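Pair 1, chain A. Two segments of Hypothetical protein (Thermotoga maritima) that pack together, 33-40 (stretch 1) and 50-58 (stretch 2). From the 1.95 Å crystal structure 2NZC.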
# COMPACT_ATOMS: atom_id res chain seq x y z
N GLU A 33 -1.59 17.40 -3.12
CA GLU A 33 -1.51 17.63 -4.57
C GLU A 33 -0.46 16.77 -5.25
O GLU A 33 -0.70 16.23 -6.32
CB GLU A 33 -1.16 19.11 -4.85
CG GLU A 33 -1.31 19.57 -6.30
CD GLU A 33 -0.95 21.04 -6.50
OE1 GLU A 33 -0.00 21.55 -5.85
OE2 GLU A 33 -1.63 21.70 -7.32
N ASP A 34 0.72 16.70 -4.66
CA ASP A 34 1.82 16.00 -5.31
C ASP A 34 2.07 14.64 -4.70
O ASP A 34 3.09 14.04 -4.99
CB ASP A 34 3.10 16.81 -5.30
CG ASP A 34 3.07 17.99 -6.29
OD1 ASP A 34 2.31 17.98 -7.28
OD2 ASP A 34 3.84 18.93 -6.06
N ILE A 35 1.16 14.16 -3.85
CA ILE A 35 1.30 12.82 -3.28
C ILE A 35 0.67 11.81 -4.24
O ILE A 35 -0.50 11.92 -4.59
CB ILE A 35 0.68 12.70 -1.87
CG1 ILE A 35 1.51 13.50 -0.85
CG2 ILE A 35 0.70 11.19 -1.39
CD1 ILE A 35 0.88 13.59 0.59
N LEU A 36 1.44 10.83 -4.69
CA LEU A 36 0.87 9.85 -5.62
C LEU A 36 0.46 8.56 -4.93
O LEU A 36 -0.27 7.75 -5.51
CB LEU A 36 1.85 9.55 -6.76
CG LEU A 36 2.34 10.75 -7.54
CD1 LEU A 36 3.38 10.29 -8.58
CD2 LEU A 36 1.17 11.42 -8.19
N LEU A 37 0.98 8.36 -3.73
CA LEU A 37 0.73 7.11 -3.01
C LEU A 37 0.97 7.35 -1.55
O LEU A 37 1.95 8.00 -1.17
CB LEU A 37 1.64 5.97 -3.55
CG LEU A 37 1.51 4.63 -2.81
CD1 LEU A 37 0.07 4.06 -3.02
CD2 LEU A 37 2.58 3.56 -3.19
N ARG A 38 0.06 6.84 -0.72
CA ARG A 38 0.26 6.90 0.75
C ARG A 38 -0.12 5.55 1.33
O ARG A 38 -1.21 5.02 1.04
CB ARG A 38 -0.58 8.02 1.39
CG ARG A 38 -0.47 8.07 2.95
CD ARG A 38 -1.12 9.37 3.51
NE ARG A 38 -1.17 9.40 4.98
CZ ARG A 38 -1.76 10.37 5.69
NH1 ARG A 38 -2.36 11.40 5.09
NH2 ARG A 38 -1.78 10.30 7.02
N VAL A 39 0.80 4.97 2.11
CA VAL A 39 0.53 3.71 2.83
C VAL A 39 0.81 3.95 4.31
O VAL A 39 1.91 4.37 4.66
CB VAL A 39 1.46 2.61 2.35
CG1 VAL A 39 1.14 1.25 3.04
CG2 VAL A 39 1.41 2.52 0.82
N GLY A 40 -0.18 3.66 5.13
CA GLY A 40 -0.10 3.79 6.59
C GLY A 40 -0.21 2.41 7.21
O GLY A 40 -1.14 1.67 6.94
N ILE A 50 3.93 3.60 10.74
CA ILE A 50 4.82 3.83 9.57
C ILE A 50 3.98 4.40 8.45
O ILE A 50 2.84 3.96 8.25
CB ILE A 50 5.41 2.50 9.05
CG1 ILE A 50 6.27 1.88 10.14
CG2 ILE A 50 6.16 2.75 7.71
CD1 ILE A 50 6.57 0.37 9.99
N ILE A 51 4.50 5.41 7.75
CA ILE A 51 3.81 5.96 6.56
C ILE A 51 4.84 6.02 5.44
O ILE A 51 5.96 6.54 5.64
CB ILE A 51 3.24 7.41 6.78
CG1 ILE A 51 2.26 7.45 7.93
CG2 ILE A 51 2.51 7.91 5.52
CD1 ILE A 51 2.01 8.88 8.53
N PHE A 52 4.46 5.47 4.28
CA PHE A 52 5.27 5.53 3.09
C PHE A 52 4.55 6.46 2.14
O PHE A 52 3.32 6.34 1.97
CB PHE A 52 5.33 4.18 2.37
CG PHE A 52 5.92 3.05 3.20
CD1 PHE A 52 7.29 2.96 3.40
CD2 PHE A 52 5.11 2.02 3.67
CE1 PHE A 52 7.83 1.88 4.11
CE2 PHE A 52 5.66 0.95 4.39
CZ PHE A 52 7.00 0.90 4.59
N LEU A 53 5.30 7.36 1.50
CA LEU A 53 4.76 8.29 0.48
C LEU A 53 5.62 8.23 -0.78
O LEU A 53 6.86 8.08 -0.71
CB LEU A 53 4.80 9.75 1.00
CG LEU A 53 4.09 10.07 2.33
CD1 LEU A 53 4.32 11.52 2.67
CD2 LEU A 53 2.60 9.90 2.18
N VAL A 54 4.96 8.32 -1.93
CA VAL A 54 5.62 8.62 -3.21
C VAL A 54 5.07 9.99 -3.63
O VAL A 54 3.85 10.20 -3.62
CB VAL A 54 5.30 7.56 -4.31
CG1 VAL A 54 6.04 7.94 -5.64
CG2 VAL A 54 5.77 6.17 -3.84
N LEU A 55 5.96 10.92 -3.98
CA LEU A 55 5.55 12.22 -4.46
C LEU A 55 6.18 12.41 -5.80
O LEU A 55 7.24 11.85 -6.06
CB LEU A 55 6.04 13.34 -3.54
CG LEU A 55 5.30 13.45 -2.20
CD1 LEU A 55 6.02 12.68 -1.12
CD2 LEU A 55 5.15 14.92 -1.84
N LYS A 56 5.53 13.18 -6.65
CA LYS A 56 6.21 13.72 -7.81
C LYS A 56 6.09 15.23 -7.69
O LYS A 56 5.01 15.78 -7.82
CB LYS A 56 5.62 13.22 -9.12
CG LYS A 56 6.49 13.58 -10.34
CD LYS A 56 5.82 13.20 -11.63
CE LYS A 56 6.62 13.70 -12.82
NZ LYS A 56 5.70 13.88 -13.98
N THR A 57 7.20 15.90 -7.40
CA THR A 57 7.09 17.30 -7.04
C THR A 57 8.39 18.07 -7.29
O THR A 57 9.35 17.54 -7.83
CB THR A 57 6.56 17.48 -5.59
OG1 THR A 57 6.10 18.83 -5.44
CG2 THR A 57 7.63 17.20 -4.58
N ASP A 58 8.41 19.34 -6.91
CA ASP A 58 9.60 20.12 -7.23
C ASP A 58 10.46 20.30 -5.98
O ASP A 58 10.14 19.76 -4.91
CB ASP A 58 9.23 21.44 -7.93
CG ASP A 58 8.28 22.27 -7.12
OD1 ASP A 58 8.08 21.94 -5.95
OD2 ASP A 58 7.76 23.28 -7.66

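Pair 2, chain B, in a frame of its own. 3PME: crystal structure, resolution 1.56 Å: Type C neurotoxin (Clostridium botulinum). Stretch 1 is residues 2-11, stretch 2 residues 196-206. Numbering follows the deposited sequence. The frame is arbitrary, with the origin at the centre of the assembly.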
# COMPACT_ATOMS: atom_id res chain seq x y z
N ILE B 2 3.71 20.08 14.04
CA ILE B 2 2.48 19.88 13.29
C ILE B 2 1.32 19.48 14.19
O ILE B 2 0.20 19.98 14.03
CB ILE B 2 2.65 18.79 12.22
CG1 ILE B 2 3.71 19.20 11.19
CG2 ILE B 2 1.32 18.51 11.55
CD1 ILE B 2 4.12 18.09 10.26
N ASN B 3 1.58 18.58 15.13
CA ASN B 3 0.53 18.07 16.01
C ASN B 3 -0.15 19.15 16.84
O ASN B 3 -1.27 18.95 17.32
CB ASN B 3 1.06 16.95 16.91
CG ASN B 3 1.34 15.67 16.15
OD1 ASN B 3 1.06 15.56 14.95
ND2 ASN B 3 1.90 14.69 16.84
N ASP B 4 0.51 20.29 17.00
CA ASP B 4 -0.04 21.40 17.79
C ASP B 4 -1.33 21.97 17.20
O ASP B 4 -2.12 22.58 17.92
CB ASP B 4 0.99 22.52 17.95
CG ASP B 4 1.99 22.24 19.07
OD1 ASP B 4 1.61 21.58 20.06
OD2 ASP B 4 3.14 22.71 18.96
N SER B 5 -1.54 21.77 15.91
CA SER B 5 -2.72 22.31 15.25
C SER B 5 -3.77 21.24 15.00
O SER B 5 -4.78 21.49 14.35
CB SER B 5 -2.35 22.98 13.93
OG SER B 5 -1.77 22.04 13.04
N LYS B 6 -3.52 20.04 15.51
CA LYS B 6 -4.46 18.93 15.33
C LYS B 6 -5.68 19.14 16.23
O LYS B 6 -5.54 19.20 17.45
CB LYS B 6 -3.76 17.61 15.64
CG LYS B 6 -4.44 16.39 15.05
CD LYS B 6 -3.44 15.25 14.84
CE LYS B 6 -2.67 14.94 16.11
NZ LYS B 6 -1.80 13.73 15.96
N ILE B 7 -6.86 19.25 15.64
CA ILE B 7 -8.08 19.42 16.43
C ILE B 7 -8.94 18.16 16.45
O ILE B 7 -9.96 18.10 17.14
CB ILE B 7 -8.90 20.67 16.00
CG1 ILE B 7 -9.35 20.57 14.54
CG2 ILE B 7 -8.09 21.94 16.23
CD1 ILE B 7 -10.59 19.74 14.35
N LEU B 8 -8.53 17.15 15.68
CA LEU B 8 -9.17 15.84 15.73
C LEU B 8 -8.16 14.82 15.27
O LEU B 8 -7.49 15.01 14.27
CB LEU B 8 -10.42 15.80 14.84
CG LEU B 8 -11.11 14.43 14.78
CD1 LEU B 8 -11.72 14.09 16.12
CD2 LEU B 8 -12.18 14.42 13.70
N SER B 9 -8.01 13.74 16.03
CA SER B 9 -7.09 12.68 15.66
C SER B 9 -7.67 11.34 16.11
O SER B 9 -7.64 11.01 17.31
CB SER B 9 -5.72 12.92 16.30
OG SER B 9 -4.74 12.03 15.78
N LEU B 10 -8.23 10.59 15.17
CA LEU B 10 -8.83 9.30 15.50
C LEU B 10 -7.73 8.26 15.59
O LEU B 10 -7.07 7.94 14.60
CB LEU B 10 -9.89 8.89 14.48
CG LEU B 10 -11.06 9.85 14.29
CD1 LEU B 10 -12.00 9.27 13.23
CD2 LEU B 10 -11.80 10.08 15.61
N GLN B 11 -7.52 7.75 16.80
CA GLN B 11 -6.48 6.76 17.02
C GLN B 11 -7.00 5.66 17.92
O GLN B 11 -7.93 5.86 18.69
CB GLN B 11 -5.23 7.40 17.62
CG GLN B 11 -4.56 8.40 16.70
CD GLN B 11 -3.23 8.87 17.23
OE1 GLN B 11 -2.30 9.14 16.46
NE2 GLN B 11 -3.12 8.98 18.55
N ARG B 196 -7.30 4.97 7.50
CA ARG B 196 -6.48 5.01 8.71
C ARG B 196 -5.92 6.40 8.98
O ARG B 196 -5.77 7.21 8.07
CB ARG B 196 -5.35 3.98 8.68
CG ARG B 196 -4.13 4.40 7.86
CD ARG B 196 -3.10 3.29 7.96
NE ARG B 196 -1.74 3.68 7.61
CZ ARG B 196 -1.19 3.46 6.43
NH1 ARG B 196 -1.89 2.87 5.46
NH2 ARG B 196 0.07 3.79 6.22
N ASP B 197 -5.61 6.65 10.24
CA ASP B 197 -4.94 7.86 10.68
C ASP B 197 -5.70 9.13 10.26
O ASP B 197 -5.13 10.08 9.73
CB ASP B 197 -3.48 7.89 10.20
CG ASP B 197 -2.66 6.76 10.79
OD1 ASP B 197 -2.38 6.81 12.01
OD2 ASP B 197 -2.29 5.84 10.05
N PHE B 198 -7.00 9.14 10.53
CA PHE B 198 -7.81 10.30 10.19
C PHE B 198 -7.53 11.48 11.13
O PHE B 198 -7.69 11.35 12.36
CB PHE B 198 -9.30 9.98 10.19
CG PHE B 198 -10.14 11.09 9.63
CD1 PHE B 198 -10.65 12.08 10.47
CD2 PHE B 198 -10.39 11.17 8.28
CE1 PHE B 198 -11.40 13.12 9.97
CE2 PHE B 198 -11.14 12.21 7.75
CZ PHE B 198 -11.65 13.19 8.60
N ASN B 199 -7.12 12.61 10.54
CA ASN B 199 -6.76 13.83 11.28
C ASN B 199 -7.39 15.07 10.67
O ASN B 199 -7.50 15.18 9.44
CB ASN B 199 -5.24 14.05 11.24
CG ASN B 199 -4.48 13.06 12.09
OD1 ASN B 199 -4.92 12.72 13.18
ND2 ASN B 199 -3.32 12.63 11.62
N ILE B 200 -7.75 16.04 11.51
CA ILE B 200 -8.11 17.36 11.01
C ILE B 200 -7.25 18.39 11.73
O ILE B 200 -7.05 18.29 12.93
CB ILE B 200 -9.60 17.67 11.20
CG1 ILE B 200 -10.45 16.66 10.43
CG2 ILE B 200 -9.92 19.11 10.72
CD1 ILE B 200 -11.94 16.83 10.57
N PHE B 201 -6.74 19.36 10.97
CA PHE B 201 -5.85 20.39 11.50
C PHE B 201 -6.50 21.75 11.32
O PHE B 201 -7.24 21.96 10.35
CB PHE B 201 -4.51 20.38 10.74
CG PHE B 201 -3.76 19.08 10.81
CD1 PHE B 201 -4.08 18.04 9.94
CD2 PHE B 201 -2.74 18.90 11.72
CE1 PHE B 201 -3.39 16.84 10.00
CE2 PHE B 201 -2.04 17.71 11.79
CZ PHE B 201 -2.37 16.68 10.92
N SER B 202 -6.22 22.67 12.24
CA SER B 202 -6.81 24.01 12.18
C SER B 202 -5.90 24.99 11.45
O SER B 202 -5.92 26.20 11.71
CB SER B 202 -7.08 24.53 13.59
OG SER B 202 -5.86 24.61 14.30
N LYS B 203 -5.08 24.48 10.55
CA LYS B 203 -4.26 25.32 9.71
C LYS B 203 -4.08 24.63 8.37
O LYS B 203 -4.33 23.43 8.24
CB LYS B 203 -2.90 25.58 10.36
CG LYS B 203 -2.06 24.33 10.51
CD LYS B 203 -0.80 24.58 11.32
CE LYS B 203 0.35 25.05 10.45
NZ LYS B 203 1.61 25.11 11.25
N GLU B 204 -3.63 25.40 7.38
CA GLU B 204 -3.26 24.88 6.08
C GLU B 204 -1.82 24.39 6.16
O GLU B 204 -0.90 25.19 6.33
CB GLU B 204 -3.40 25.99 5.04
CG GLU B 204 -2.92 25.63 3.65
CD GLU B 204 -2.99 26.81 2.70
OE1 GLU B 204 -3.58 27.85 3.07
OE2 GLU B 204 -2.43 26.69 1.58
N LEU B 205 -1.62 23.08 6.08
CA LEU B 205 -0.28 22.53 6.23
C LEU B 205 0.57 22.84 5.01
O LEU B 205 0.08 22.76 3.88
CB LEU B 205 -0.33 21.01 6.43
CG LEU B 205 -0.96 20.47 7.71
CD1 LEU B 205 -0.85 18.95 7.74
CD2 LEU B 205 -0.29 21.08 8.93
N SER B 206 1.82 23.21 5.23
CA SER B 206 2.75 23.44 4.13
C SER B 206 3.04 22.14 3.40
O SER B 206 2.81 21.06 3.93
CB SER B 206 4.07 24.02 4.65
OG SER B 206 4.76 23.06 5.43
O HOH W 1 -8.08 6.91 12.13
O HOH W 2 -2.61 9.36 13.39

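A beta bulge in an antiparallel ladder constrains the backbone far more tightly than it constrains sequence, and these two pairs illustrate the point. After superposition on the N, CA and C atoms of 14 central residues they agree to 0.6 Å. In each, two nearly antiparallel strands (173° in pair 1, 170° in pair 2) are in register at one end, and the register slips by one residue at the bulge. The bridge Ile35(A) with Leu55(A) corresponds to Lys6(B) with Phe201(B); beyond the extra residue, Leu36(A) or Ile7(B), pairing resumes with Leu37(A) opposite Val54(A) and Leu8(B) opposite Ile200(B).

The bulge works because a single carbonyl faces two successive amides. In pair 1, Val54(A) O accepts from Leu36(A) N at 2.7 Å and, weakly, from Leu37(A) N at 3.4 Å. In pair 2, Ile200(B) O accepts from Ile7(B) N at 2.9 Å and, again weakly, from Leu8(B) N at 3.3 Å. The same bonds flank this site: Lys56(A) N donates to Asp34(A) O at 3.1 Å as Ser202(B) N does to Ser5(B) O at 2.8 Å, while Val54(A) N to Leu37(A) O (3.1 Å) matches Ile200(B) N to Leu8(B) O (3.0 Å).

On this scaffold the side chains diverge. At the bulge residue, Leu36(A) places CD1 3.7 Å from CB of Lys56(A), whereas Ile7(B) places CD1 3.7 Å from CG2 of Ile200(B) and also brings CG2 to 3.8 Å from CB of Ser202(B). The next pair is aliphatic in both: Leu37(A) CB lies 4.1 Å from Val54(A) CB, and the longer isoleucine lets Leu8(B) CD2 meet Ile200(B) CD1 at 4.0 Å. The matched phenylalanines use different rotamers, m for Phe52(A) and t for Phe198(B). The ring of Phe52(A) receives Val39(A) CB at its edge, with CD2 3.9 Å away, whereas that of Phe198(B) receives Leu8(B) CD2 at its edge, 4.0 Å from CE1.

The face carrying the first bridge changes most. Pair 1 makes it largely aliphatic: Ile35(A) CG1 lies 4.0 Å from Leu55(A) CG, and the extended Arg38(A) sets CG 3.7 Å from Leu53(A) CD2. Pair 2 has Lys6(B), Ser9(B), Asn199(B) and Phe201(B) at those positions. The aliphatic part of the lysine still packs, its CD 4.2 Å from Phe201(B) CE2, while its NZ bonds weakly to Ser9(B) OG at 3.4 Å.

Before the bulge, Asp34(A) and Ser5(B) both point toward the partner strand but engage it differently. Asp34(A) OD2 accepts a very short hydrogen bond, 2.3 Å, from Thr57(A) OG1. Ser5(B) OG instead turns back to its own stretch, donating to Ile2(B) O at 3.0 Å, and sits at the edge of the Phe201(B) ring, 3.5 Å from CD2. The backbone bonding at the bulge is thus kept with polar, aliphatic and aromatic side chains around it, although further along the ladder a water takes the place of the direct bond from Phe52(A) N to Val39(A) O (2.8 Å), accepting from Phe198(B) N and donating to Leu10(B) O at 2.9 Å each.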